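Local coordinates for protein Phospholipase/Carboxylesterase (Dyadobacter fermentans, PDB 4H0C) that probably hydrolyses carboxylic esters, and possibly the palmitoyl thioesters of proteins, as a member of the alpha/beta-hydrolase superfamily, at residues Gln19-Ala24 against Gln95-Glu100; Val25-Gly30 against Ile39-Val44; Glu87-Ile92 against Ile102-Phe107; Ala130-Leu135 against Gly198-Leu203; Val154-Gly159 against Glu172-Leu177. One frame throughout, in Å; residues are numbered along the deposited sequence. Where two conformers were deposited one is given.

Contact 1 (Gln19-Ala24 against Gln95-Glu100)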
# COMPACT_ATOMS: atom_id res chain seq x y z
N GLN A 19 -7.76 11.27 17.84
CA GLN A 19 -8.93 12.05 18.21
C GLN A 19 -8.89 13.48 17.66
O GLN A 19 -9.94 14.14 17.56
CB GLN A 19 -9.13 12.10 19.73
CG GLN A 19 -9.40 10.75 20.39
CD GLN A 19 -9.10 10.77 21.90
OE1 GLN A 19 -7.95 10.99 22.30
NE2 GLN A 19 -10.13 10.55 22.73
N ARG A 20 -7.71 13.98 17.31
CA ARG A 20 -7.60 15.36 16.83
C ARG A 20 -7.41 15.41 15.31
O ARG A 20 -7.67 16.44 14.69
CB ARG A 20 -6.48 16.10 17.57
CG ARG A 20 -6.84 16.39 19.02
CD ARG A 20 -5.92 17.36 19.77
NE ARG A 20 -6.32 17.38 21.18
CZ ARG A 20 -7.29 18.15 21.69
NH1 ARG A 20 -7.95 18.99 20.91
NH2 ARG A 20 -7.62 18.06 22.97
N ALA A 21 -6.99 14.29 14.73
CA ALA A 21 -6.54 14.26 13.34
C ALA A 21 -7.66 14.46 12.33
O ALA A 21 -8.73 13.87 12.46
CB ALA A 21 -5.79 12.97 13.07
N LYS A 22 -7.37 15.29 11.33
CA LYS A 22 -8.22 15.52 10.17
C LYS A 22 -8.09 14.36 9.16
O LYS A 22 -9.01 14.09 8.38
CB LYS A 22 -7.81 16.83 9.48
CG LYS A 22 -7.79 18.05 10.40
CD LYS A 22 -7.48 19.36 9.67
CE LYS A 22 -6.00 19.45 9.32
NZ LYS A 22 -5.12 19.57 10.51
N LYS A 23 -6.94 13.70 9.17
CA LYS A 23 -6.59 12.70 8.16
C LYS A 23 -5.81 11.57 8.83
O LYS A 23 -5.30 11.74 9.96
CB LYS A 23 -5.72 13.33 7.05
CG LYS A 23 -6.30 14.55 6.38
CD LYS A 23 -5.31 15.18 5.42
CE LYS A 23 -6.05 16.14 4.49
NZ LYS A 23 -5.07 16.84 3.62
N ALA A 24 -5.71 10.44 8.14
CA ALA A 24 -4.92 9.32 8.63
C ALA A 24 -4.19 8.70 7.50
O ALA A 24 -4.60 8.83 6.34
CB ALA A 24 -5.81 8.29 9.29
N GLN A 95 -12.79 5.90 14.85
CA GLN A 95 -12.26 7.08 15.56
C GLN A 95 -12.79 8.34 14.93
O GLN A 95 -12.47 9.44 15.38
CB GLN A 95 -10.72 7.14 15.49
CG GLN A 95 -9.98 5.92 16.02
CD GLN A 95 -9.88 5.88 17.53
OE1 GLN A 95 -10.39 6.77 18.23
NE2 GLN A 95 -9.22 4.85 18.05
N GLY A 96 -13.62 8.19 13.89
CA GLY A 96 -14.31 9.32 13.26
C GLY A 96 -13.63 9.96 12.05
O GLY A 96 -14.02 11.07 11.64
N ILE A 97 -12.64 9.28 11.48
CA ILE A 97 -11.98 9.75 10.25
C ILE A 97 -12.55 8.94 9.11
O ILE A 97 -12.34 7.71 9.05
CB ILE A 97 -10.44 9.65 10.33
CG1 ILE A 97 -9.93 10.56 11.47
CG2 ILE A 97 -9.78 9.97 8.98
CD1 ILE A 97 -8.46 10.47 11.78
N PRO A 98 -13.29 9.61 8.19
CA PRO A 98 -13.93 8.95 7.05
C PRO A 98 -12.90 8.45 6.04
O PRO A 98 -11.79 8.99 5.96
CB PRO A 98 -14.78 10.07 6.44
CG PRO A 98 -14.03 11.30 6.76
CD PRO A 98 -13.50 11.07 8.16
N ALA A 99 -13.28 7.44 5.26
CA ALA A 99 -12.33 6.81 4.31
C ALA A 99 -11.76 7.82 3.31
O ALA A 99 -10.60 7.69 2.89
CB ALA A 99 -13.01 5.65 3.58
N GLU A 100 -12.52 8.86 2.98
CA GLU A 100 -12.04 9.87 2.04
C GLU A 100 -10.90 10.76 2.57
O GLU A 100 -10.27 11.50 1.80
CB GLU A 100 -13.19 10.73 1.49
CG GLU A 100 -13.77 11.69 2.50
CD GLU A 100 -14.72 12.68 1.87
OE1 GLU A 100 -14.99 12.57 0.65
OE2 GLU A 100 -15.18 13.57 2.60

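Contact 2 (Val25-Gly30 against Ile39-Val44)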
# COMPACT_ATOMS: atom_id res chain seq x y z
N VAL A 25 -3.11 8.00 7.82
CA VAL A 25 -2.37 7.27 6.79
C VAL A 25 -2.02 5.89 7.32
O VAL A 25 -1.56 5.76 8.47
CB VAL A 25 -1.10 8.01 6.30
CG1 VAL A 25 -0.08 8.23 7.43
CG2 VAL A 25 -0.45 7.22 5.16
N VAL A 26 -2.31 4.87 6.51
CA VAL A 26 -1.94 3.49 6.79
C VAL A 26 -0.63 3.23 6.05
O VAL A 26 -0.60 3.33 4.83
CB VAL A 26 -3.04 2.52 6.30
CG1 VAL A 26 -2.59 1.09 6.54
CG2 VAL A 26 -4.37 2.83 6.96
N MSE A 27 0.45 2.93 6.79
CA MSE A 27 1.78 2.74 6.21
C MSE A 27 2.17 1.27 6.32
O MSE A 27 2.12 0.70 7.40
CB MSE A 27 2.81 3.65 6.90
CG MSE A 27 2.34 5.11 6.93
SE MSE A 27 3.70 6.27 7.60
CE MSE A 27 4.92 6.25 6.08
N LEU A 28 2.59 0.69 5.20
CA LEU A 28 2.84 -0.75 5.11
C LEU A 28 4.29 -0.99 4.73
O LEU A 28 4.73 -0.61 3.63
CB LEU A 28 1.85 -1.43 4.14
CG LEU A 28 0.35 -1.24 4.49
CD1 LEU A 28 -0.55 -1.80 3.40
CD2 LEU A 28 -0.00 -1.89 5.82
N HIS A 29 5.03 -1.61 5.64
CA HIS A 29 6.44 -1.92 5.47
C HIS A 29 6.68 -3.03 4.48
O HIS A 29 5.77 -3.80 4.11
CB HIS A 29 7.10 -2.26 6.81
CG HIS A 29 6.64 -3.58 7.42
ND1 HIS A 29 7.07 -4.81 6.97
CD2 HIS A 29 5.83 -3.84 8.53
CE1 HIS A 29 6.53 -5.78 7.75
NE2 HIS A 29 5.76 -5.19 8.69
N GLY A 30 7.93 -3.12 4.05
CA GLY A 30 8.35 -4.13 3.10
C GLY A 30 8.81 -5.45 3.71
O GLY A 30 8.77 -5.63 4.93
N ILE A 39 7.40 4.01 9.43
CA ILE A 39 6.94 5.27 10.04
C ILE A 39 7.97 6.39 9.88
O ILE A 39 7.61 7.56 9.71
CB ILE A 39 6.55 5.08 11.51
CG1 ILE A 39 5.23 4.32 11.56
CG2 ILE A 39 6.45 6.41 12.24
CD1 ILE A 39 4.77 3.94 12.95
N SER A 40 9.25 6.04 9.88
CA SER A 40 10.29 7.07 9.77
C SER A 40 10.22 7.83 8.43
O SER A 40 10.88 8.87 8.28
CB SER A 40 11.68 6.50 10.02
OG SER A 40 12.04 5.62 8.98
N LEU A 41 9.44 7.32 7.47
CA LEU A 41 9.23 8.07 6.21
C LEU A 41 8.50 9.38 6.46
O LEU A 41 8.49 10.25 5.60
CB LEU A 41 8.51 7.24 5.14
CG LEU A 41 9.35 6.20 4.39
CD1 LEU A 41 8.48 5.24 3.61
CD2 LEU A 41 10.42 6.81 3.48
N GLN A 42 7.89 9.54 7.64
CA GLN A 42 7.23 10.81 7.97
C GLN A 42 8.25 11.96 8.06
O GLN A 42 7.86 13.12 8.05
CB GLN A 42 6.45 10.69 9.27
CG GLN A 42 7.31 10.67 10.52
CD GLN A 42 6.44 10.56 11.75
OE1 GLN A 42 5.58 11.39 11.98
NE2 GLN A 42 6.66 9.53 12.55
N LYS A 43 9.53 11.63 8.13
CA LYS A 43 10.59 12.63 8.15
C LYS A 43 10.77 13.32 6.79
O LYS A 43 11.33 14.41 6.73
CB LYS A 43 11.91 12.03 8.62
CG LYS A 43 11.92 11.69 10.10
CD LYS A 43 13.21 10.97 10.45
CE LYS A 43 13.13 10.30 11.81
NZ LYS A 43 14.25 9.34 11.98
N VAL A 44 10.29 12.69 5.72
CA VAL A 44 10.46 13.19 4.34
C VAL A 44 9.15 13.32 3.54
O VAL A 44 9.07 14.14 2.62
CB VAL A 44 11.53 12.41 3.52
CG1 VAL A 44 12.91 12.58 4.14
CG2 VAL A 44 11.18 10.93 3.35

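Contact 3 (Glu87-Ile92 against Ile102-Phe107)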
# COMPACT_ATOMS: atom_id res chain seq x y z
N GLU A 87 -8.75 -4.26 9.38
CA GLU A 87 -8.94 -3.91 10.81
C GLU A 87 -8.45 -2.49 11.12
O GLU A 87 -9.12 -1.72 11.85
CB GLU A 87 -8.24 -4.93 11.73
CG GLU A 87 -8.33 -4.62 13.22
CD GLU A 87 -9.76 -4.39 13.71
OE1 GLU A 87 -10.64 -5.22 13.42
OE2 GLU A 87 -10.01 -3.38 14.41
N VAL A 88 -7.27 -2.14 10.58
CA VAL A 88 -6.71 -0.81 10.79
C VAL A 88 -7.64 0.25 10.20
O VAL A 88 -7.98 1.23 10.89
CB VAL A 88 -5.29 -0.68 10.16
CG1 VAL A 88 -4.82 0.78 10.17
CG2 VAL A 88 -4.29 -1.60 10.86
N VAL A 89 -8.08 0.04 8.95
CA VAL A 89 -9.06 0.96 8.33
C VAL A 89 -10.33 1.09 9.17
O VAL A 89 -10.80 2.22 9.43
CB VAL A 89 -9.40 0.60 6.86
CG1 VAL A 89 -10.54 1.47 6.33
CG2 VAL A 89 -8.13 0.69 5.98
N ALA A 90 -10.86 -0.04 9.62
CA ALA A 90 -12.05 -0.04 10.48
C ALA A 90 -11.82 0.76 11.76
O ALA A 90 -12.69 1.53 12.18
CB ALA A 90 -12.49 -1.47 10.81
N GLU A 91 -10.67 0.58 12.40
CA GLU A 91 -10.35 1.35 13.63
C GLU A 91 -10.34 2.86 13.37
O GLU A 91 -10.94 3.64 14.13
CB GLU A 91 -9.01 0.89 14.22
CG GLU A 91 -9.08 -0.48 14.89
CD GLU A 91 -7.81 -0.85 15.65
OE1 GLU A 91 -7.61 -2.05 15.91
OE2 GLU A 91 -7.01 0.05 16.00
N ILE A 92 -9.68 3.26 12.28
CA ILE A 92 -9.61 4.66 11.89
C ILE A 92 -11.02 5.24 11.69
O ILE A 92 -11.35 6.32 12.23
CB ILE A 92 -8.73 4.87 10.65
CG1 ILE A 92 -7.30 4.49 11.00
CG2 ILE A 92 -8.77 6.34 10.20
CD1 ILE A 92 -6.37 4.27 9.81
N ILE A 102 -8.54 9.02 4.45
CA ILE A 102 -7.58 7.97 4.79
C ILE A 102 -6.68 7.76 3.59
O ILE A 102 -7.17 7.59 2.45
CB ILE A 102 -8.23 6.63 5.25
CG1 ILE A 102 -9.07 6.83 6.52
CG2 ILE A 102 -7.15 5.58 5.50
CD1 ILE A 102 -9.94 5.63 6.91
N TYR A 103 -5.38 7.82 3.85
CA TYR A 103 -4.33 7.65 2.84
C TYR A 103 -3.62 6.34 3.08
O TYR A 103 -3.66 5.80 4.19
CB TYR A 103 -3.34 8.81 2.95
CG TYR A 103 -3.94 10.15 2.61
CD1 TYR A 103 -4.86 10.77 3.48
CD2 TYR A 103 -3.62 10.79 1.41
CE1 TYR A 103 -5.41 12.01 3.17
CE2 TYR A 103 -4.17 12.02 1.10
CZ TYR A 103 -5.06 12.64 1.97
OH TYR A 103 -5.60 13.86 1.60
N PHE A 104 -2.98 5.81 2.03
CA PHE A 104 -2.19 4.58 2.16
C PHE A 104 -0.82 4.80 1.54
O PHE A 104 -0.69 5.45 0.50
CB PHE A 104 -2.84 3.39 1.43
CG PHE A 104 -4.19 3.01 1.97
CD1 PHE A 104 -5.33 3.77 1.66
CD2 PHE A 104 -4.34 1.89 2.77
CE1 PHE A 104 -6.57 3.42 2.16
CE2 PHE A 104 -5.60 1.53 3.27
CZ PHE A 104 -6.71 2.31 2.97
N ALA A 105 0.22 4.25 2.19
CA ALA A 105 1.57 4.35 1.66
C ALA A 105 2.32 3.06 1.92
O ALA A 105 2.33 2.57 3.05
CB ALA A 105 2.31 5.54 2.27
N GLY A 106 2.94 2.50 0.89
CA GLY A 106 3.64 1.22 1.05
C GLY A 106 4.87 1.22 0.17
O GLY A 106 4.89 1.91 -0.86
N PHE A 107 5.88 0.44 0.56
CA PHE A 107 7.05 0.22 -0.29
C PHE A 107 7.18 -1.25 -0.56
O PHE A 107 7.09 -2.06 0.36
CB PHE A 107 8.35 0.71 0.40
CG PHE A 107 9.60 0.33 -0.34
CD1 PHE A 107 9.84 0.83 -1.63
CD2 PHE A 107 10.53 -0.53 0.23
CE1 PHE A 107 10.99 0.49 -2.33
CE2 PHE A 107 11.69 -0.87 -0.46
CZ PHE A 107 11.92 -0.37 -1.74

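Contact 4 (Ala130-Leu135 against Gly198-Leu203)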
# COMPACT_ATOMS: atom_id res chain seq x y z
N ALA A 130 1.98 3.86 -3.86
CA ALA A 130 2.55 2.52 -4.01
C ALA A 130 3.95 2.62 -4.60
O ALA A 130 4.13 2.62 -5.84
CB ALA A 130 1.65 1.65 -4.88
N PHE A 131 4.94 2.76 -3.72
CA PHE A 131 6.35 2.82 -4.15
C PHE A 131 6.82 1.42 -4.52
O PHE A 131 7.03 0.58 -3.65
CB PHE A 131 7.27 3.36 -3.05
CG PHE A 131 7.02 4.79 -2.63
CD1 PHE A 131 7.14 5.84 -3.54
CD2 PHE A 131 6.70 5.09 -1.30
CE1 PHE A 131 6.94 7.16 -3.13
CE2 PHE A 131 6.51 6.40 -0.88
CZ PHE A 131 6.62 7.44 -1.81
N THR A 132 7.01 1.20 -5.82
CA THR A 132 7.52 -0.08 -6.36
C THR A 132 6.67 -1.29 -5.97
O THR A 132 7.09 -2.18 -5.20
CB THR A 132 9.00 -0.30 -6.02
OG1 THR A 132 9.71 0.91 -6.31
CG2 THR A 132 9.61 -1.47 -6.87
N GLY A 133 5.46 -1.32 -6.51
CA GLY A 133 4.57 -2.43 -6.26
C GLY A 133 3.56 -2.62 -7.37
O GLY A 133 3.41 -1.76 -8.25
N GLY A 134 2.88 -3.75 -7.32
CA GLY A 134 1.82 -4.09 -8.26
C GLY A 134 0.76 -4.96 -7.60
O GLY A 134 0.94 -5.46 -6.48
N LEU A 135 -0.35 -5.17 -8.31
CA LEU A 135 -1.39 -6.07 -7.83
C LEU A 135 -0.85 -7.52 -7.77
O LEU A 135 0.08 -7.87 -8.48
CB LEU A 135 -2.61 -5.96 -8.73
CG LEU A 135 -3.41 -4.63 -8.69
CD1 LEU A 135 -4.41 -4.64 -9.83
CD2 LEU A 135 -4.09 -4.39 -7.34
N GLY A 198 14.57 10.12 -4.22
CA GLY A 198 14.18 11.45 -3.74
C GLY A 198 13.14 12.08 -4.65
O GLY A 198 12.27 12.85 -4.19
N ASP A 199 13.19 11.74 -5.94
CA ASP A 199 12.24 12.28 -6.92
C ASP A 199 10.81 11.80 -6.61
O ASP A 199 9.84 12.58 -6.73
CB ASP A 199 12.64 11.87 -8.34
CG ASP A 199 13.78 12.74 -8.93
OD1 ASP A 199 14.14 12.45 -10.08
OD2 ASP A 199 14.33 13.67 -8.28
N GLU A 200 10.69 10.54 -6.22
CA GLU A 200 9.39 9.95 -5.86
C GLU A 200 8.83 10.66 -4.65
O GLU A 200 7.64 10.97 -4.62
CB GLU A 200 9.53 8.46 -5.56
CG GLU A 200 9.71 7.61 -6.79
CD GLU A 200 10.20 6.22 -6.45
OE1 GLU A 200 11.44 6.06 -6.38
OE2 GLU A 200 9.36 5.31 -6.26
N ILE A 201 9.69 10.94 -3.68
CA ILE A 201 9.26 11.63 -2.46
C ILE A 201 8.71 13.02 -2.77
O ILE A 201 7.61 13.36 -2.30
CB ILE A 201 10.41 11.73 -1.41
CG1 ILE A 201 10.79 10.33 -0.91
CG2 ILE A 201 10.01 12.64 -0.24
CD1 ILE A 201 9.68 9.61 -0.16
N GLN A 202 9.45 13.80 -3.56
CA GLN A 202 9.03 15.16 -3.92
C GLN A 202 7.74 15.11 -4.72
O GLN A 202 6.84 15.95 -4.53
CB GLN A 202 10.04 15.88 -4.82
CG GLN A 202 11.44 16.09 -4.27
CD GLN A 202 12.28 16.92 -5.24
OE1 GLN A 202 13.27 16.43 -5.81
NE2 GLN A 202 11.88 18.18 -5.44
N LEU A 203 7.68 14.17 -5.67
CA LEU A 203 6.52 14.07 -6.54
C LEU A 203 5.28 13.74 -5.74
O LEU A 203 4.22 14.35 -5.96
CB LEU A 203 6.75 13.07 -7.67
CG LEU A 203 5.66 13.04 -8.74
CD1 LEU A 203 5.30 14.43 -9.25
CD2 LEU A 203 6.13 12.12 -9.85
O HOH W 1 9.98 3.07 -4.96

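Contact 5 (Val154-Gly159 against Glu172-Leu177)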
# COMPACT_ATOMS: atom_id res chain seq x y z
N VAL A 154 -3.78 8.19 -7.09
CA VAL A 154 -2.92 7.04 -6.85
C VAL A 154 -1.59 7.30 -7.53
O VAL A 154 -1.55 7.71 -8.69
CB VAL A 154 -3.52 5.72 -7.42
CG1 VAL A 154 -2.59 4.54 -7.20
CG2 VAL A 154 -4.89 5.44 -6.83
N PHE A 155 -0.50 7.10 -6.79
CA PHE A 155 0.86 7.14 -7.35
C PHE A 155 1.42 5.73 -7.34
O PHE A 155 1.44 5.08 -6.31
CB PHE A 155 1.76 8.06 -6.55
CG PHE A 155 3.19 8.08 -7.04
CD1 PHE A 155 3.55 8.87 -8.15
CD2 PHE A 155 4.18 7.29 -6.43
CE1 PHE A 155 4.86 8.88 -8.62
CE2 PHE A 155 5.49 7.32 -6.90
CZ PHE A 155 5.83 8.11 -8.00
N ILE A 156 1.86 5.26 -8.49
CA ILE A 156 2.47 3.94 -8.61
C ILE A 156 3.78 4.08 -9.37
O ILE A 156 3.84 4.67 -10.44
CB ILE A 156 1.50 2.89 -9.23
CG1 ILE A 156 2.12 1.49 -9.25
CG2 ILE A 156 1.03 3.31 -10.62
CD1 ILE A 156 1.13 0.39 -9.66
N SER A 157 4.84 3.55 -8.78
CA SER A 157 6.15 3.61 -9.43
C SER A 157 6.84 2.27 -9.43
O SER A 157 6.47 1.37 -8.69
CB SER A 157 7.03 4.61 -8.70
OG SER A 157 7.21 4.18 -7.37
N THR A 158 7.84 2.16 -10.29
CA THR A 158 8.81 1.08 -10.24
C THR A 158 10.07 1.51 -10.99
O THR A 158 10.10 2.57 -11.64
CB THR A 158 8.25 -0.27 -10.78
OG1 THR A 158 9.17 -1.33 -10.44
CG2 THR A 158 8.01 -0.22 -12.30
N GLY A 159 11.10 0.70 -10.88
CA GLY A 159 12.29 0.93 -11.68
C GLY A 159 12.25 0.03 -12.90
O GLY A 159 11.44 -0.91 -12.99
N GLU A 172 -0.22 -3.37 -15.99
CA GLU A 172 -1.48 -4.09 -15.77
C GLU A 172 -2.25 -3.51 -14.61
O GLU A 172 -3.48 -3.37 -14.69
CB GLU A 172 -1.25 -5.59 -15.51
CG GLU A 172 -0.66 -6.33 -16.67
CD GLU A 172 -0.26 -7.76 -16.34
OE1 GLU A 172 0.43 -8.01 -15.32
OE2 GLU A 172 -0.64 -8.66 -17.12
N SER A 173 -1.52 -3.20 -13.53
CA SER A 173 -2.10 -2.62 -12.31
C SER A 173 -2.71 -1.26 -12.62
O SER A 173 -3.83 -0.95 -12.19
CB SER A 173 -1.06 -2.53 -11.17
OG SER A 173 -0.58 -3.82 -10.84
N VAL A 174 -1.97 -0.44 -13.37
CA VAL A 174 -2.47 0.88 -13.79
C VAL A 174 -3.79 0.74 -14.60
O VAL A 174 -4.79 1.46 -14.36
CB VAL A 174 -1.38 1.64 -14.59
CG1 VAL A 174 -1.94 2.92 -15.21
CG2 VAL A 174 -0.17 1.94 -13.71
N THR A 175 -3.80 -0.19 -15.53
CA THR A 175 -4.98 -0.41 -16.36
C THR A 175 -6.20 -0.74 -15.50
O THR A 175 -7.28 -0.18 -15.69
CB THR A 175 -4.74 -1.46 -17.45
OG1 THR A 175 -3.68 -1.00 -18.29
CG2 THR A 175 -5.99 -1.66 -18.28
N ILE A 176 -6.01 -1.61 -14.51
CA ILE A 176 -7.11 -2.01 -13.63
C ILE A 176 -7.54 -0.83 -12.76
O ILE A 176 -8.75 -0.56 -12.60
CB ILE A 176 -6.71 -3.23 -12.77
CG1 ILE A 176 -6.68 -4.49 -13.65
CG2 ILE A 176 -7.70 -3.42 -11.63
CD1 ILE A 176 -5.93 -5.67 -13.06
N LEU A 177 -6.57 -0.14 -12.17
CA LEU A 177 -6.86 1.06 -11.34
C LEU A 177 -7.62 2.12 -12.12
O LEU A 177 -8.60 2.70 -11.63
CB LEU A 177 -5.56 1.67 -10.78
CG LEU A 177 -4.81 0.85 -9.72
CD1 LEU A 177 -3.37 1.31 -9.61
CD2 LEU A 177 -5.49 0.97 -8.38

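Contact 1 (Gln19-Ala24 against Gln95-Glu100)
Where Lys23 enters its strand, its CA lies 6.5 Å from that of Ile97, and the two backbones share no hydrogen bond. Ile97 carries almost the whole contact. Its CG1 stands beside its own backbone N (chi1 -63°), and the chain then runs on extended, which sends CD1 against the backbone oxygens of Ala21 and Lys23 and the two alanine methyls. Ile97 CD1 comes within 3.5 Å of Ala21 O and 3.9 Å of Ala21 CB, and it also touches Ala24 CB at 4.2 Å. The other branch, Ile97 CG2, lies near the start of the strand, 4.2 Å from Ala24 N. Alanines suit this place because their short methyls let the isoleucine reach the main chain. Ile97 also packs on Ile92 of helix 77-94 and Ile102 of strand 102-107, joining the loop to the core of this alpha/beta-hydrolase fold. The turn before it is a Schellman motif: Gly96 takes a positive phi of 94°, where a CB would press on the preceding carbonyl oxygen. Lys23 starts away from Ile97, and its side chain comes within about 4 Å of the bound sodium ion. With only van der Waals contact across the segments, the chemistry implies that the loop is held against the strand mainly by apolar packing, while the backbone of Lys23 and Ala24 bonds Ala51 and Tyr103 of the neighbouring strands and Gln101 just before the second.

Contact 2 (Val25-Gly30 against Ile39-Val44)
Met27, present as selenomethionine, lays the end of its side chain over Ile39 and Leu41, bridging strand 23-28 to the chain that follows helix 35-39. This is part of a beta-alpha-beta crossover of the alpha/beta-hydrolase fold: after the 3-10 turn at 40-43 the chain goes on to strand 50-55, which lies parallel beside 23-28. The side chain starts out extended, then bends at its last torsion (chi3 72°), and the bend separates its two jobs. Met27 SE rests 4.2 Å from Ile39 CA, against backbone rather than side chain, while its CE turns off to touch Leu41 CB at 3.8 Å. Met27 and Leu41 lie at a slant to each other, and the touch falls on CB of the leucine. A flexible, unbranched apolar chain suits a strand residue that has to reach across to the 3-10 turn, and Leu47 and Ile52 pack around it as well. Leu41 reaches on to Ile196. The turn itself is held by backbone bonds, among them Gln42 N to Ile39 O at 2.9 Å. Beyond the strand, His29 stacks its ring on that of Trp62, and its NE2 is hydrogen-bonded to Ala57 N. Its other nitrogen secures the next residue: His29 ND1 donates to Gly30 O at 2.8 Å, nearly straight at 166°, with the oxygen only 1° out of the ring plane.

Contact 3 (Glu87-Ile92 against Ile102-Phe107)
Val89 and Ile92, one helical turn apart, form two bumps on helix 77-94 that meet Ile102 and Phe104 of strand 102-107. In this alpha/beta-hydrolase fold the helix covers one face of the central sheet and leads into the strand, whose end at Gly106-Phe107 runs on into what is probably the nucleophile elbow. The short axes run nearly antiparallel, at 152°, with a closest approach of 10.7 Å. That distance is filled by valine and isoleucine from the helix and isoleucine and phenylalanine from the strand. The end of Ile102 is the bump on the strand side: CD1 fits the hollow between the two helix residues, 3.6 Å from Ile92 CG2 and 4.2 Å from Val89 CG1. Ile92 puts CG2 there because that branch lies anti to the backbone N, while CG1 goes the other way beside it (chi1 -65°), toward Val26 of the neighbouring strand 23-28. The two isoleucines cross at an angle rather than lying alongside, and Ile92 CG2 also touches Ile102 CG1. Ile97 and Ala24 also pack against Ile92.

Phe104 begins by pointing across the helix rather than at it, yet the length of its ring carries the far rim to Val89. Thr114 and Thr118 of helix 109-120 also touch Phe104, and Tyr125 meets its ring edge to face. Beta-branched valine keeps a rigid, compact knob where the ring arrives. Its CG2 touches the ring at the edge, near the ring plane, with Val89 CG2 3.7 Å from Phe104 CZ.

Contact 4 (Ala130-Leu135 against Gly198-Leu203)
Phe131 and Glu200 run side by side but head opposite ways, the ring out from the end of strand 127-131 and the acid back from helix 198-206. The contact packs the C-terminal helix of the alpha/beta-hydrolase fold onto one face of the central sheet, near the C-terminal end of strand 127-131 and close to the probable catalytic triad. The carboxylate plane stands 78° from the ring plane. Along the shared flank, Glu200 CB lies 3.8 Å from Phe131 CE1, and further on Glu200 OE2 is 3.6 Å from Phe131 CD1. A glutamate suits this place: its CB packs on the ring while its carboxylate reaches the polar groups beyond. The Ile201 side chain crosses that of Phe131 at about a right angle, bringing Ile201 CD1 to within 4.1 Å of Phe131 CZ.

The buried carboxylate is well satisfied. OE1 forms a salt bridge with Arg192 and a hydrogen bond with Ser197, and OE2 bonds Ser157; these neighbours probably keep the acid ionised. Thr132, with a positive phi of 57°, turns the chain out of the strand. It touches His194, the likely triad histidine, and lies about 4 Å from a bound citrate, probably from the crystallisation liquor, that may mark the pocket. Its hydroxyl also bonds Arg192. A water completes the link: Thr132 OG1 donates to it at 2.6 Å, and it donates in turn to Glu200 OE2 at 2.7 Å.

Contact 5 (Val154-Gly159 against Glu172-Leu177)
Ile156 and Val174 make the tightest of the apolar touches between strand 154-159 and helix 172-177, with Ile156 CG2 3.6 Å from Val174 CG2. Ile156 has CG1 opposite its backbone N (chi1 -176°), which leaves CG2 in the crowded position between N and the carbonyl carbon, directed at the valine. The side chains meet at a slant. Because the isoleucine then continues extended (chi2 172°), Ile156 CD1 goes on to a second partner a residue back along the helix, 4.0 Å from Ser173 CB. Near the start of the strand, Val154 CG1 meets Leu177 CD1 at 4.1 Å, the two crossing at about a right angle. Beta-branched residues suit the strand, and the longer leucine spans the distance from the helix.

Short strand and helix axes run almost antiparallel, at 169°, with a closest approach of 10.2 Å. They belong to a beta-alpha-beta unit of the alpha/beta-hydrolase sheet, strand 153-160, helix 167-179 and strand 183-190, whose helix packs on one side of the sheet beside Leu115 and Thr119 of helix 109-120.

No hydrogen bond crosses between the segments; the polar groups have partners elsewhere. Ser173 turns only its CB to the isoleucine; its small side chain suits a close approach, and OG is hydrogen-bonded to Arg169 O, one turn earlier in the helix, and to Leu135 N. Glu172 forms a salt bridge with Arg169. On the strand, Phe155 points to the other face of the sheet, where it packs on Leu203 and Val204 of helix 198-206.

All five contacts lean on one central sheet. Contacts 1 and 2 share strand 23-28 and lie 17 Å apart, centre to centre; contact 3 joins both through the neighbouring strand 102-107, where Ala24 O and Tyr103 N are 2.8 Å apart, as are Val26 N and Tyr103 O. Contact 4 touches contact 3 at Gly106 O and Phe131 N, 3.0 Å apart, beside the probable nucleophile elbow. Contact 5 is nested inside the loop closed by contact 4, their centres 10 Å apart. The likely active site and the bound citrate lie by contact 4, whereas the sodium ion, bound by Ile208 and Lys210, lies near contact 1, whose centre is 24 Å from that of contact 4.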